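Local coordinates for putative diguanylate cyclase (GGDEF) with PAS/PAC domain (Rhodopseudomonas palustris, PDB 3LIF), which probably makes cyclic di-GMP from two molecules of GTP, the chain here being its extracellular sensor domain, built on the PDC (double Cache) fold, at residues A[199-204]-A[224-229]; A[70-75]-A[85-90]; A[76-81]-A[139-144]. All coordinates share one frame; numbering follows the deposited sequence.

Contact 1 (A[199-204]-A[224-229]); sequences KALPRS and YRRVSR
Leu201, Ala200 and Ser204 of the segment 199-204 meet just two side chains of 224-229, those of Tyr224 and Arg226, where the end of helix 195-203 lies over the last residues of strand 219-226. The short axes approach to 10.1 Å at an angle of 45°, so side chains bridge the gap.

The apolar part is shared between the two partners. Ala200 CB sits 3.6 Å from Tyr224 CE2, and Leu201 CD2 comes 3.9 Å from CE1 on the other flank of the same ring. That methyl also rests over the centre of the Arg226 guanidinium, 3.6 Å above its plane. The arginine chain, extended from CG to NE, crosses Leu201 obliquely and brings NE close to the methyl. Leu201 also touches Val233 and Leu196.

The polar part has a direct bond and a solvent-mediated one. Tyr224 OH donates to Ser204 O, which meets the ring at its edge and in its plane; the modelled length of 2.3 Å is too short to be trusted at this resolution. Ser204 has left helical geometry with positive phi, yet its N still reaches Ala200 O (2.7 Å). Water 1 donates to Leu201 O and accepts from Arg226 NE, 2.7 Å away, in the plane of the guanidinium. Arg226 NH2 has a weak bond to Ser174 OG, while Arg203 NH1 binds a citrate, probably from the crystallisation liquor.

Together these contacts illustrate how a Cache-type sensor module seats a connecting helix against its antiparallel sheet, just before the chain enters the outermost strand 206-212.

Contact 2 (A[70-75]-A[85-90]); sequences LSDVAI and ASVKPV
Ser86 bonds twice to Val73, once through its backbone and once through its side chain. Ser86 N donates to Val73 O at 3.0 Å, in the carbonyl plane. In return Val73 N donates to Ser86 OG at 2.9 Å, with an N-H...O angle of 159°. The hydroxyl thus accepts from the strand just where the second chain leaves regular pairing, and chi1 of 41° puts OG between the backbone N and the carbonyl carbon, turned to the strand. Ser86 O is then taken by Arg61 NH2. Val73 O receives a second, softer approach from Ala85 CA, 3.3 Å away. An alanine in place of Ser86 would keep CB but probably leave Val73 N without its acceptor.

Asp72 touches Ser86 OG by CB (3.4 Å), but its carboxylate is held elsewhere, OD1 by Thr148 and OD2 by Thr122. Ala85 N is satisfied by Asn57 OD1. Beyond the bonds, Ala74 and Ala85 form an antiparallel non-hydrogen-bonded pair, their CB atoms 3.9 Å apart on one face. This is the end of outermost strand 82-85 of a beta hairpin in a PDC module's five-stranded sheet, where the chain passes into a loop and a serine side chain continues the pairing.

Contact 3 (A[76-81]-A[139-144]); sequences LDADGQ and GKFFGV
Leu76 and Val144 form an antiparallel hydrogen-bonded pair in which Leu76 N donates to Val144 O at 2.9 Å, nearly straight at 170°, while the complementary bond fails because Val144 N is poorly angled toward Leu76 O. Water 2 bridges the two segments by donating to both Leu76 O and Phe142 O, the latter at 2.7 Å. Gly143 CA also approaches Leu76 O, and a CB on this glycine would run into Leu76 O and Asp77 CA. Directly after Leu76 the chain makes a type I turn, from Asp77 to Gly80.

Among the side chains, Leu76 CB faces Val144 CB at 4.2 Å on one side of the sheet, where Tyr100 and Leu82 add to the leucine's surroundings. With Phe141 CG anti to the backbone N, chi1 -176°, the ring reaches Ala78, whose O lies at its edge, 3.6 Å from CE2. Asp77 serves the turn itself: OD1 accepts from Gln81 N at 2.9 Å, from above the carboxylate plane, and from Asp79 N in an Asx turn whose exact geometry is less sure.

The chemistry implies a junction held mainly by backbone atoms, with one water bridging two carbonyl oxygens, a carboxylate bracing the turn, and a glycine demanded by close backbones.

Contacts 2 and 3 belong to one antiparallel sheet, in which strand 70-76 lies between strands 82-85 and 141-149. Their centres are 17 Å apart, their segments alternate along the chain, and they touch where Ile75 CG2 packs 3.7 Å from Val144 O. Contact 1 follows later in sequence, 34 Å from either, centre to centre, and joins helix 195-203 to strand 219-226 of a second five-stranded sheet with the same strand order, 2-1-5-4-3. The long helix 5-47 runs past both sheets, meeting side chains of contacts 1 and 2. The result is a tandem of two similarly built modules on a shared helical spine, consistent with the double PDC architecture of extracellular sensors.

Contact 1 (A[199-204]-A[224-229])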
# COMPACT_ATOMS: atom_id res chain seq x y z
N LYS A 199 -12.69 -8.26 -15.60
CA LYS A 199 -13.67 -9.36 -15.47
C LYS A 199 -13.54 -10.15 -14.14
O LYS A 199 -14.53 -10.39 -13.44
CB LYS A 199 -13.58 -10.27 -16.70
CG LYS A 199 -13.70 -9.53 -18.08
CD LYS A 199 -14.90 -10.12 -18.74
CE LYS A 199 -15.86 -9.15 -19.45
NZ LYS A 199 -15.35 -8.76 -20.77
N ALA A 200 -12.33 -10.52 -13.75
CA ALA A 200 -12.21 -11.31 -12.54
C ALA A 200 -12.68 -10.61 -11.24
O ALA A 200 -13.47 -11.18 -10.47
CB ALA A 200 -10.80 -11.83 -12.38
N LEU A 201 -12.18 -9.42 -10.92
CA LEU A 201 -12.64 -8.86 -9.66
C LEU A 201 -14.16 -8.55 -9.67
O LEU A 201 -14.86 -8.74 -8.66
CB LEU A 201 -11.80 -7.66 -9.20
CG LEU A 201 -10.45 -7.97 -8.59
CD1 LEU A 201 -9.45 -6.83 -8.83
CD2 LEU A 201 -10.63 -8.29 -7.09
N PRO A 202 -14.69 -8.10 -10.82
CA PRO A 202 -16.15 -7.84 -10.78
C PRO A 202 -16.88 -9.12 -10.52
O PRO A 202 -17.95 -9.07 -9.96
CB PRO A 202 -16.49 -7.31 -12.16
CG PRO A 202 -15.21 -6.78 -12.70
CD PRO A 202 -14.04 -7.54 -12.01
N ARG A 203 -16.31 -10.27 -10.91
CA ARG A 203 -16.98 -11.57 -10.76
C ARG A 203 -16.68 -12.09 -9.37
O ARG A 203 -17.46 -12.80 -8.82
CB ARG A 203 -16.49 -12.56 -11.80
CG ARG A 203 -17.24 -13.90 -11.81
CD ARG A 203 -16.38 -15.10 -12.28
NE ARG A 203 -15.53 -14.74 -13.43
CZ ARG A 203 -14.18 -14.74 -13.48
NH1 ARG A 203 -13.44 -15.10 -12.42
NH2 ARG A 203 -13.56 -14.35 -14.59
N SER A 204 -15.52 -11.77 -8.81
CA SER A 204 -15.32 -12.14 -7.42
C SER A 204 -13.91 -12.20 -6.89
O SER A 204 -12.97 -12.02 -7.64
CB SER A 204 -15.87 -13.55 -7.26
OG SER A 204 -14.86 -14.55 -7.05
N TYR A 224 -5.24 -14.35 -7.31
CA TYR A 224 -5.45 -13.05 -6.71
C TYR A 224 -6.48 -13.14 -5.63
O TYR A 224 -7.34 -14.02 -5.63
CB TYR A 224 -6.00 -12.09 -7.74
CG TYR A 224 -7.44 -12.36 -8.12
CD1 TYR A 224 -8.47 -11.84 -7.35
CD2 TYR A 224 -7.77 -13.17 -9.26
CE1 TYR A 224 -9.80 -12.06 -7.69
CE2 TYR A 224 -9.09 -13.40 -9.63
CZ TYR A 224 -10.10 -12.84 -8.82
OH TYR A 224 -11.43 -13.01 -9.10
N ARG A 225 -6.41 -12.17 -4.73
CA ARG A 225 -7.32 -12.06 -3.62
C ARG A 225 -7.47 -10.61 -3.07
O ARG A 225 -6.47 -9.93 -2.76
CB ARG A 225 -6.86 -13.00 -2.49
CG ARG A 225 -7.83 -13.04 -1.33
CD ARG A 225 -7.32 -13.88 -0.21
NE ARG A 225 -6.88 -15.18 -0.71
CZ ARG A 225 -7.62 -16.30 -0.70
NH1 ARG A 225 -8.86 -16.29 -0.23
NH2 ARG A 225 -7.13 -17.43 -1.17
N ARG A 226 -8.70 -10.14 -2.96
CA ARG A 226 -8.95 -8.85 -2.27
C ARG A 226 -8.32 -8.91 -0.90
O ARG A 226 -8.42 -9.94 -0.23
CB ARG A 226 -10.42 -8.56 -2.08
CG ARG A 226 -11.03 -8.11 -3.36
CD ARG A 226 -12.31 -7.33 -3.11
NE ARG A 226 -13.01 -7.09 -4.38
CZ ARG A 226 -12.80 -6.05 -5.19
NH1 ARG A 226 -13.50 -5.96 -6.29
NH2 ARG A 226 -11.90 -5.12 -4.93
N VAL A 227 -7.68 -7.82 -0.51
CA VAL A 227 -7.09 -7.70 0.78
C VAL A 227 -8.15 -7.31 1.83
O VAL A 227 -8.80 -6.27 1.81
CB VAL A 227 -5.99 -6.66 0.74
CG1 VAL A 227 -5.59 -6.20 2.19
CG2 VAL A 227 -4.85 -7.15 -0.09
N SER A 228 -8.33 -8.16 2.80
CA SER A 228 -9.31 -7.82 3.79
C SER A 228 -9.11 -6.42 4.47
O SER A 228 -8.00 -6.06 4.90
CB SER A 228 -9.39 -8.95 4.80
OG SER A 228 -9.96 -8.42 5.95
N ARG A 229 -10.19 -5.62 4.52
CA ARG A 229 -10.24 -4.44 5.36
C ARG A 229 -9.57 -3.17 4.76
O ARG A 229 -9.53 -2.12 5.44
CB ARG A 229 -9.62 -4.81 6.71
CG ARG A 229 -10.42 -4.33 7.92
CD ARG A 229 -10.52 -5.33 9.05
NE ARG A 229 -9.34 -5.35 9.90
CZ ARG A 229 -8.65 -6.46 10.15
NH1 ARG A 229 -9.02 -7.61 9.61
NH2 ARG A 229 -7.59 -6.42 10.94
O HOH W 1 -14.54 -8.72 -5.98

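Contact 2 (A[70-75]-A[85-90])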
# COMPACT_ATOMS: atom_id res chain seq x y z
N LEU A 70 6.68 2.39 7.17
CA LEU A 70 6.41 3.80 6.99
C LEU A 70 7.73 4.46 6.82
O LEU A 70 8.60 4.28 7.63
CB LEU A 70 5.73 4.34 8.21
CG LEU A 70 4.32 3.79 8.42
CD1 LEU A 70 3.60 4.62 9.46
CD2 LEU A 70 3.50 3.80 7.14
N SER A 71 7.97 5.19 5.75
CA SER A 71 9.26 5.85 5.60
C SER A 71 9.35 7.05 6.50
O SER A 71 10.38 7.33 7.01
CB SER A 71 9.44 6.35 4.18
OG SER A 71 9.71 5.25 3.33
N ASP A 72 8.25 7.79 6.63
CA ASP A 72 8.26 9.05 7.34
C ASP A 72 6.84 9.45 7.68
O ASP A 72 5.88 8.81 7.19
CB ASP A 72 8.96 10.12 6.54
CG ASP A 72 8.36 10.28 5.19
OD1 ASP A 72 7.15 9.92 5.03
OD2 ASP A 72 9.09 10.75 4.28
N VAL A 73 6.70 10.45 8.54
CA VAL A 73 5.38 10.87 9.04
C VAL A 73 5.28 12.40 9.16
O VAL A 73 6.24 13.10 9.57
CB VAL A 73 5.12 10.30 10.46
CG1 VAL A 73 3.73 10.66 10.94
CG2 VAL A 73 5.33 8.81 10.42
N ALA A 74 4.14 12.96 8.83
CA ALA A 74 4.11 14.38 8.99
C ALA A 74 2.73 14.82 9.41
O ALA A 74 1.76 14.06 9.26
CB ALA A 74 4.62 15.11 7.75
N ILE A 75 2.71 16.04 9.99
CA ILE A 75 1.51 16.72 10.36
C ILE A 75 1.27 17.97 9.50
O ILE A 75 2.21 18.72 9.20
CB ILE A 75 1.63 17.18 11.78
CG1 ILE A 75 2.20 16.04 12.61
CG2 ILE A 75 0.21 17.62 12.28
CD1 ILE A 75 1.14 15.03 13.08
N ALA A 85 7.28 16.96 11.33
CA ALA A 85 7.70 15.87 10.48
C ALA A 85 8.89 15.07 11.05
O ALA A 85 9.69 15.57 11.86
CB ALA A 85 8.05 16.39 9.16
N SER A 86 9.00 13.80 10.65
CA SER A 86 10.12 13.01 11.08
C SER A 86 11.29 13.36 10.23
O SER A 86 12.35 12.84 10.41
CB SER A 86 9.84 11.52 10.98
OG SER A 86 9.14 11.23 9.80
N VAL A 87 11.13 14.26 9.29
CA VAL A 87 12.30 14.60 8.51
C VAL A 87 12.95 15.86 9.07
O VAL A 87 12.36 16.58 9.90
CB VAL A 87 11.99 14.84 7.02
CG1 VAL A 87 13.21 14.52 6.21
CG2 VAL A 87 10.89 13.93 6.57
N LYS A 88 14.15 16.14 8.62
CA LYS A 88 14.71 17.43 8.94
C LYS A 88 15.77 17.72 7.95
O LYS A 88 16.46 16.83 7.52
CB LYS A 88 15.32 17.41 10.33
CG LYS A 88 16.68 16.82 10.35
CD LYS A 88 16.94 16.29 11.72
CE LYS A 88 18.43 16.14 11.97
NZ LYS A 88 18.52 16.27 13.44
N PRO A 89 15.90 18.96 7.56
CA PRO A 89 15.02 19.99 8.06
C PRO A 89 13.55 19.69 7.74
O PRO A 89 13.26 18.83 6.91
CB PRO A 89 15.46 21.24 7.31
CG PRO A 89 16.66 20.85 6.45
CD PRO A 89 16.86 19.40 6.53
N VAL A 90 12.65 20.45 8.35
CA VAL A 90 11.24 20.20 8.25
C VAL A 90 10.69 21.11 7.18
O VAL A 90 10.71 22.32 7.30
CB VAL A 90 10.59 20.55 9.58
CG1 VAL A 90 9.11 20.33 9.54
CG2 VAL A 90 11.22 19.75 10.72

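Contact 3 (A[76-81]-A[139-144])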
# COMPACT_ATOMS: atom_id res chain seq x y z
N LEU A 76 0.01 18.16 9.12
CA LEU A 76 -0.47 19.35 8.48
C LEU A 76 -1.60 19.89 9.33
O LEU A 76 -2.49 19.09 9.78
CB LEU A 76 -1.10 19.00 7.12
CG LEU A 76 -0.30 18.37 5.98
CD1 LEU A 76 -1.18 18.33 4.73
CD2 LEU A 76 1.06 19.02 5.70
N ASP A 77 -1.63 21.22 9.53
CA ASP A 77 -2.75 21.83 10.27
C ASP A 77 -3.82 22.19 9.30
O ASP A 77 -3.92 21.59 8.26
CB ASP A 77 -2.30 23.16 10.84
CG ASP A 77 -1.81 24.17 9.74
OD1 ASP A 77 -2.27 24.20 8.53
OD2 ASP A 77 -0.93 24.98 10.14
N ALA A 78 -4.77 23.02 9.68
CA ALA A 78 -6.14 22.71 9.51
C ALA A 78 -6.19 23.52 8.13
O ALA A 78 -7.14 23.43 7.33
CB ALA A 78 -6.99 23.37 10.55
N ASP A 79 -5.12 24.29 7.88
CA ASP A 79 -4.91 25.07 6.64
C ASP A 79 -3.99 24.34 5.68
O ASP A 79 -3.66 24.86 4.60
CB ASP A 79 -4.36 26.51 6.89
CG ASP A 79 -5.28 27.38 7.77
OD1 ASP A 79 -6.42 27.62 7.37
OD2 ASP A 79 -4.86 27.81 8.87
N GLY A 80 -3.57 23.13 6.01
CA GLY A 80 -2.82 22.37 5.02
C GLY A 80 -1.34 22.67 5.11
O GLY A 80 -0.59 22.26 4.24
N GLN A 81 -0.91 23.39 6.14
CA GLN A 81 0.48 23.80 6.25
C GLN A 81 1.30 22.79 7.07
O GLN A 81 0.90 22.38 8.15
CB GLN A 81 0.56 25.20 6.85
CG GLN A 81 1.01 26.31 5.83
CD GLN A 81 2.55 26.54 5.87
OE1 GLN A 81 3.11 27.33 5.10
NE2 GLN A 81 3.23 25.83 6.78
N GLY A 139 -14.07 17.82 18.07
CA GLY A 139 -14.06 17.06 16.82
C GLY A 139 -14.36 17.85 15.56
O GLY A 139 -14.95 17.32 14.61
N LYS A 140 -13.97 19.12 15.54
CA LYS A 140 -13.91 19.84 14.28
C LYS A 140 -12.53 19.51 13.73
O LYS A 140 -11.61 19.08 14.48
CB LYS A 140 -14.02 21.35 14.52
CG LYS A 140 -15.11 21.75 15.49
CD LYS A 140 -16.39 21.71 14.77
CE LYS A 140 -17.49 22.29 15.61
NZ LYS A 140 -18.42 23.04 14.72
N PHE A 141 -12.40 19.73 12.41
CA PHE A 141 -11.17 19.43 11.67
C PHE A 141 -9.95 20.19 12.18
O PHE A 141 -10.00 21.42 12.34
CB PHE A 141 -11.38 19.82 10.21
CG PHE A 141 -10.23 19.48 9.32
CD1 PHE A 141 -9.84 18.16 9.13
CD2 PHE A 141 -9.54 20.46 8.65
CE1 PHE A 141 -8.78 17.83 8.28
CE2 PHE A 141 -8.49 20.15 7.82
CZ PHE A 141 -8.10 18.83 7.62
N PHE A 142 -8.83 19.49 12.37
CA PHE A 142 -7.63 20.14 12.88
C PHE A 142 -6.38 19.88 12.01
O PHE A 142 -5.27 20.26 12.41
CB PHE A 142 -7.43 19.72 14.34
CG PHE A 142 -6.32 20.45 15.05
CD1 PHE A 142 -6.53 21.70 15.64
CD2 PHE A 142 -5.06 19.90 15.15
CE1 PHE A 142 -5.54 22.36 16.27
CE2 PHE A 142 -4.05 20.57 15.81
CZ PHE A 142 -4.28 21.82 16.36
N GLY A 143 -6.55 19.28 10.83
CA GLY A 143 -5.40 18.91 9.87
C GLY A 143 -5.42 17.39 9.82
O GLY A 143 -6.49 16.80 9.54
N VAL A 144 -4.29 16.72 9.87
CA VAL A 144 -3.89 15.66 8.92
C VAL A 144 -2.58 15.07 9.40
O VAL A 144 -1.63 15.84 9.65
CB VAL A 144 -3.95 15.91 7.42
CG1 VAL A 144 -3.39 14.69 6.75
CG2 VAL A 144 -5.39 16.04 6.95
O HOH W 2 -2.72 19.57 12.76